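2,5-dihydroxypyridine 5,6-dioxygenase (Pseudomonas putida KT2440, PDB 7CUP) catalyses the iron-dependent, dioxygen-consuming cleavage of the 2,5-dihydroxypyridine ring between carbons 5 and 6 to give N-formylmaleamate during aerobic nicotinate degradation. Local coordinates at residues 137-140 and 141-145; 293-296 and 297-300. All coordinates share one frame; numbering follows the deposited sequence.

Interaction 1: 137-140 and 141-145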
ATOM      1  N   ASP A 137      29.257  18.185  20.618  1.00 29.35           N
ATOM      2  CA  ASP A 137      29.996  17.771  21.837  1.00 31.44           C
ATOM      3  C   ASP A 137      30.469  16.324  21.676  1.00 33.10           C
ATOM      4  O   ASP A 137      31.623  16.030  22.082  1.00 31.83           O
ATOM      5  CB  ASP A 137      29.160  18.035  23.087  1.00 35.74           C
ATOM      6  CG  ASP A 137      30.033  18.470  24.253  1.00 43.94           C
ATOM      7  OD1 ASP A 137      30.270  17.614  25.142  1.00 43.84           O
ATOM      8  OD2 ASP A 137      30.520  19.639  24.228  1.00 40.17           O
ATOM      9  N   ASP A 138      29.663  15.443  21.064  1.00 28.78           N
ATOM     10  CA  ASP A 138      30.122  14.056  20.823  1.00 27.45           C
ATOM     11  C   ASP A 138      31.390  14.119  19.961  1.00 25.90           C
ATOM     12  O   ASP A 138      32.328  13.376  20.236  1.00 26.42           O
ATOM     13  CB  ASP A 138      29.035  13.169  20.193  1.00 29.25           C
ATOM     14  CG  ASP A 138      27.963  12.697  21.176  1.00 31.75           C
ATOM     15  OD1 ASP A 138      28.118  12.941  22.398  1.00 29.56           O
ATOM     16  OD2 ASP A 138      26.952  12.109  20.715  1.00 35.13           O
ATOM     17  N   LYS A 139      31.374  14.897  18.890  1.00 24.91           N
ATOM     18  CA  LYS A 139      32.518  15.020  17.946  1.00 27.98           C
ATOM     19  C   LYS A 139      33.758  15.499  18.713  1.00 28.54           C
ATOM     20  O   LYS A 139      34.849  14.906  18.520  1.00 26.79           O
ATOM     21  CB  LYS A 139      32.204  16.016  16.833  1.00 29.69           C
ATOM     22  CG  LYS A 139      33.269  16.061  15.755  1.00 32.12           C
ATOM     23  CD  LYS A 139      33.215  17.301  14.921  1.00 33.87           C
ATOM     24  CE  LYS A 139      34.315  17.334  13.894  1.00 36.68           C
ATOM     25  NZ  LYS A 139      34.029  18.390  12.896  1.00 39.91           N
ATOM     26  N   ARG A 140      33.581  16.532  19.532  1.00 29.55           N
ATOM     27  CA  ARG A 140      34.687  17.108  20.340  1.00 36.57           C
ATOM     28  C   ARG A 140      35.342  15.980  21.155  1.00 36.32           C
ATOM     29  O   ARG A 140      36.588  15.814  21.061  1.00 34.09           O
ATOM     30  CB  ARG A 140      34.180  18.268  21.210  1.00 40.03           C
ATOM     31  CG  ARG A 140      35.287  18.981  21.980  1.00 43.15           C
ATOM     32  CD  ARG A 140      34.806  19.958  23.033  1.00 46.81           C
ATOM     33  NE  ARG A 140      33.887  19.389  24.024  1.00 52.86           N
ATOM     34  CZ  ARG A 140      34.229  18.569  25.018  1.00 52.94           C
ATOM     35  NH1 ARG A 140      35.477  18.165  25.181  1.00 57.03           N
ATOM     36  NH2 ARG A 140      33.304  18.116  25.838  1.00 56.95           N
ATOM     37  N   ARG A 141      34.547  15.212  21.903  1.00 36.59           N
ATOM     38  CA  ARG A 141      35.062  14.172  22.831  1.00 34.76           C
ATOM     39  C   ARG A 141      35.794  13.096  22.023  1.00 34.71           C
ATOM     40  O   ARG A 141      36.880  12.647  22.443  1.00 34.31           O
ATOM     41  CB  ARG A 141      33.928  13.609  23.694  1.00 34.09           C
ATOM     42  CG  ARG A 141      33.339  14.627  24.663  1.00 35.24           C
ATOM     43  CD  ARG A 141      32.344  14.073  25.681  1.00 33.67           C
ATOM     44  NE  ARG A 141      31.223  13.431  24.997  1.00 36.92           N
ATOM     45  CZ  ARG A 141      31.142  12.122  24.744  1.00 37.79           C
ATOM     46  NH1 ARG A 141      32.085  11.296  25.155  1.00 34.63           N
ATOM     47  NH2 ARG A 141      30.118  11.629  24.067  1.00 38.76           N
ATOM     48  N   VAL A 142      35.248  12.704  20.877  1.00 30.70           N
ATOM     49  CA  VAL A 142      35.821  11.607  20.038  1.00 31.27           C
ATOM     50  C   VAL A 142      37.158  12.049  19.413  1.00 31.84           C
ATOM     51  O   VAL A 142      38.075  11.187  19.295  1.00 29.87           O
ATOM     52  CB  VAL A 142      34.814  11.155  18.965  1.00 32.89           C
ATOM     53  CG1 VAL A 142      35.452  10.261  17.909  1.00 33.49           C
ATOM     54  CG2 VAL A 142      33.603  10.494  19.612  1.00 30.86           C
ATOM     55  N   LEU A 143      37.236  13.296  18.939  1.00 34.24           N
ATOM     56  CA  LEU A 143      38.479  13.862  18.351  1.00 37.37           C
ATOM     57  C   LEU A 143      39.560  13.991  19.441  1.00 39.18           C
ATOM     58  O   LEU A 143      40.734  13.729  19.115  1.00 41.84           O
ATOM     59  CB  LEU A 143      38.182  15.232  17.754  1.00 36.91           C
ATOM     60  CG  LEU A 143      37.316  15.261  16.505  1.00 42.56           C
ATOM     61  CD1 LEU A 143      37.509  16.598  15.810  1.00 41.13           C
ATOM     62  CD2 LEU A 143      37.619  14.098  15.567  1.00 42.08           C
ATOM     63  N   ALA A 144      39.188  14.389  20.668  1.00 35.50           N
ATOM     64  CA  ALA A 144      40.101  14.416  21.839  1.00 37.51           C
ATOM     65  C   ALA A 144      40.680  13.009  22.075  1.00 39.56           C
ATOM     66  O   ALA A 144      41.914  12.866  22.284  1.00 38.61           O
ATOM     67  CB  ALA A 144      39.389  14.948  23.052  1.00 35.33           C
ATOM     68  N   ALA A 145      39.857  11.965  21.995  1.00 36.21           N
ATOM     69  CA  ALA A 145      40.335  10.568  22.135  1.00 36.99           C
ATOM     70  C   ALA A 145      41.259  10.246  20.968  1.00 37.24           C
ATOM     71  O   ALA A 145      42.278   9.556  21.182  1.00 40.83           O
ATOM     72  CB  ALA A 145      39.190   9.587  22.193  1.00 35.78           C
TER
HETATM   73  O   HOH W   1      29.027  14.953  24.827  1.00 34.67           O
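Asp138 and Arg141, one helical turn apart, form a salt bridge in which Arg141 NH2 donates to Asp138 OD1 at 2.9 Å. The oxygen lies in the guanidinium plane, whereas the nitrogen reaches it from above the carboxylate, the two planes standing 89° apart. With chi1 at -66° the Arg141 chain runs back toward the start of the helix, and the bend at chi3 (-58°) swings its head across to Asp138. A water accepts from Arg141 NE at 2.7 Å and donates to OD1 of both Asp137 and Asp138, bridging the two carboxylates. Asp137 also pairs with Arg140, whose NH2 lies 3.2 Å from Asp137 OD1; Arg141 CG lies over one face of the Arg140 guanidinium, 3.7 Å from Arg140 NH2. On another side of the helix, Lys139 CE rests 3.8 Å from Leu143 CD1, a pair whose backbones are joined by Leu143 N to Lys139 O at 2.9 Å, while Lys139 NZ pairs with Asp182. Farther out, Arg273 pairs with Asp138 OD2, and Arg141 NH2 reaches Leu270 O. Helix 136-151 is thereby tied to the segment following strand 263-269 and, through Arg140 to Glu346 O and Arg141 to Ser347 O, to the C-terminal tail.

Interaction 2: 293-296 and 297-300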
ATOM      1  N   ARG A 293      28.049  -1.602  20.066  1.00 23.45           N
ATOM      2  CA  ARG A 293      29.366  -1.158  19.535  1.00 21.66           C
ATOM      3  C   ARG A 293      29.844   0.088  20.291  1.00 20.48           C
ATOM      4  O   ARG A 293      31.073   0.258  20.417  1.00 22.05           O
ATOM      5  CB  ARG A 293      29.323  -0.888  18.030  1.00 21.23           C
ATOM      6  CG  ARG A 293      29.034  -2.112  17.176  1.00 22.66           C
ATOM      7  CD  ARG A 293      29.066  -1.802  15.710  1.00 22.34           C
ATOM      8  NE  ARG A 293      28.944  -3.048  14.975  1.00 23.19           N
ATOM      9  CZ  ARG A 293      27.809  -3.708  14.761  1.00 26.11           C
ATOM     10  NH1 ARG A 293      26.661  -3.224  15.222  1.00 26.55           N
ATOM     11  NH2 ARG A 293      27.825  -4.849  14.076  1.00 26.15           N
ATOM     12  N   ALA A 294      28.944   0.992  20.673  1.00 20.71           N
ATOM     13  CA  ALA A 294      29.307   2.387  21.008  1.00 21.93           C
ATOM     14  C   ALA A 294      29.315   2.654  22.518  1.00 22.57           C
ATOM     15  O   ALA A 294      29.818   3.719  22.875  1.00 24.49           O
ATOM     16  CB  ALA A 294      28.428   3.394  20.293  1.00 20.37           C
ATOM     17  N   PHE A 295      28.775   1.799  23.375  1.00 21.63           N
ATOM     18  CA  PHE A 295      28.508   2.207  24.776  1.00 22.65           C
ATOM     19  C   PHE A 295      29.823   2.676  25.436  1.00 22.84           C
ATOM     20  O   PHE A 295      30.908   2.087  25.224  1.00 22.65           O
ATOM     21  CB  PHE A 295      27.747   1.132  25.543  1.00 21.73           C
ATOM     22  CG  PHE A 295      28.463  -0.167  25.864  1.00 24.32           C
ATOM     23  CD1 PHE A 295      29.142  -0.324  27.062  1.00 22.61           C
ATOM     24  CD2 PHE A 295      28.331  -1.288  25.048  1.00 24.31           C
ATOM     25  CE1 PHE A 295      29.708  -1.543  27.404  1.00 23.38           C
ATOM     26  CE2 PHE A 295      28.912  -2.502  25.389  1.00 24.70           C
ATOM     27  CZ  PHE A 295      29.615  -2.627  26.561  1.00 23.16           C
ATOM     28  N   TYR A 296      29.717   3.747  26.211  1.00 24.78           N
ATOM     29  CA  TYR A 296      30.831   4.439  26.903  1.00 27.13           C
ATOM     30  C   TYR A 296      31.704   3.423  27.661  1.00 27.91           C
ATOM     31  O   TYR A 296      31.195   2.716  28.544  1.00 29.89           O
ATOM     32  CB  TYR A 296      30.210   5.475  27.839  1.00 29.24           C
ATOM     33  CG  TYR A 296      31.143   6.506  28.431  1.00 31.21           C
ATOM     34  CD1 TYR A 296      31.555   7.602  27.689  1.00 34.78           C
ATOM     35  CD2 TYR A 296      31.528   6.450  29.761  1.00 32.35           C
ATOM     36  CE1 TYR A 296      32.358   8.595  28.235  1.00 34.83           C
ATOM     37  CE2 TYR A 296      32.319   7.442  30.326  1.00 34.46           C
ATOM     38  CZ  TYR A 296      32.745   8.511  29.559  1.00 33.28           C
ATOM     39  OH  TYR A 296      33.537   9.485  30.082  1.00 34.51           O
ATOM     40  N   GLY A 297      32.986   3.318  27.320  1.00 29.14           N
ATOM     41  CA  GLY A 297      33.950   2.524  28.113  1.00 29.39           C
ATOM     42  C   GLY A 297      34.044   1.064  27.697  1.00 29.42           C
ATOM     43  O   GLY A 297      34.776   0.316  28.342  1.00 28.45           O
ATOM     44  N   ASN A 298      33.383   0.645  26.622  1.00 27.04           N
ATOM     45  CA  ASN A 298      33.555  -0.733  26.111  1.00 26.36           C
ATOM     46  C   ASN A 298      34.959  -0.821  25.492  1.00 25.73           C
ATOM     47  O   ASN A 298      35.563   0.216  25.175  1.00 27.89           O
ATOM     48  CB  ASN A 298      32.387  -1.154  25.184  1.00 28.21           C
ATOM     49  CG  ASN A 298      32.417  -0.591  23.769  1.00 29.42           C
ATOM     50  OD1 ASN A 298      33.423  -0.046  23.315  1.00 29.84           O
ATOM     51  ND2 ASN A 298      31.316  -0.739  23.039  1.00 28.41           N
ATOM     52  N   PHE A 299      35.463  -2.036  25.343  1.00 25.89           N
ATOM     53  CA  PHE A 299      36.538  -2.379  24.386  1.00 25.36           C
ATOM     54  C   PHE A 299      35.871  -3.146  23.250  1.00 26.24           C
ATOM     55  O   PHE A 299      35.204  -4.155  23.517  1.00 24.62           O
ATOM     56  CB  PHE A 299      37.638  -3.224  25.026  1.00 25.18           C
ATOM     57  CG  PHE A 299      38.657  -3.704  24.033  1.00 25.30           C
ATOM     58  CD1 PHE A 299      39.467  -2.803  23.372  1.00 25.58           C
ATOM     59  CD2 PHE A 299      38.768  -5.036  23.721  1.00 25.16           C
ATOM     60  CE1 PHE A 299      40.385  -3.236  22.424  1.00 25.13           C
ATOM     61  CE2 PHE A 299      39.706  -5.477  22.806  1.00 26.95           C
ATOM     62  CZ  PHE A 299      40.500  -4.571  22.141  1.00 25.69           C
ATOM     63  N   LEU A 300      36.026  -2.660  22.030  1.00 25.65           N
ATOM     64  CA  LEU A 300      35.416  -3.279  20.838  1.00 27.85           C
ATOM     65  C   LEU A 300      36.544  -3.780  19.971  1.00 26.86           C
ATOM     66  O   LEU A 300      37.349  -2.947  19.516  1.00 28.15           O
ATOM     67  CB  LEU A 300      34.580  -2.240  20.086  1.00 27.28           C
ATOM     68  CG  LEU A 300      33.892  -2.754  18.825  1.00 28.35           C
ATOM     69  CD1 LEU A 300      32.882  -3.854  19.159  1.00 26.99           C
ATOM     70  CD2 LEU A 300      33.211  -1.605  18.090  1.00 27.28           C
TER
HETATM   71  O   HOH W   2      33.704   0.938  20.570  1.00 23.58           O
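Asn298 sets its CB over one face of the Phe295 ring, 3.5 Å from the centroid and 16° off the ring normal, which meets the geometry of a CH-pi contact. The nearest ring atom is Phe295 CZ, 3.4 Å from Asn298 CB, so the methylene is displaced toward the rim. The amide beyond it stands steeply to the ring, the planes 78° apart. With chi1 at 77°, Asn298 CG sits between its own backbone N and carbonyl carbon, and the amide is directed back to the end of helix 290-294. There ND2 donates to Arg293 O at 2.8 Å along an almost straight N-H line. The acceptor lies in the plane of the amide, yet ND2 stands above the Arg293 carbonyl plane. A water donates to both Arg293 O and Asn298 OD1, so both ends of the amide are held.

These contacts span a type II beta turn, Phe295 to Asn298, that converts the end of the helix into strand 299-303; the turn is closed by Asn298 N bonding to Phe295 O at 3.2 Å. Gly297 occupies its third position with a positive phi of 89°. Tyr296 bonds through its OH to Ala349 N. Past the amide, Leu300 CD2 lies 4.0 Å from Arg293 CB, bringing Leu300 of the strand against the last turn of the helix. Pro322, on the adjacent strand 319-323, touches Phe295, Asn298 and Leu300.

Interaction 1 and interaction 2 have centres about 14 Å apart and meet directly where Arg141 NH1 lies 4.1 Å from Tyr296 CE1, a packing contact. The segment following strand 263-269 also joins them: Leu270 O accepts from Arg141 and the Gln271 side chain bonds to Asp138, while Gln271 also makes a backbone bond with Ala294. Their relation to the iron differs. Interaction 2 belongs to the second shell: the Arg293 side chain is about 6 Å from the metal, its NE forms a salt bridge with the iron ligand Asp320 and its NH1 bonds to Met288 O, and the Leu300 side chain comes about 4 Å from that of the ligand His265. Interaction 1 lies away from this site.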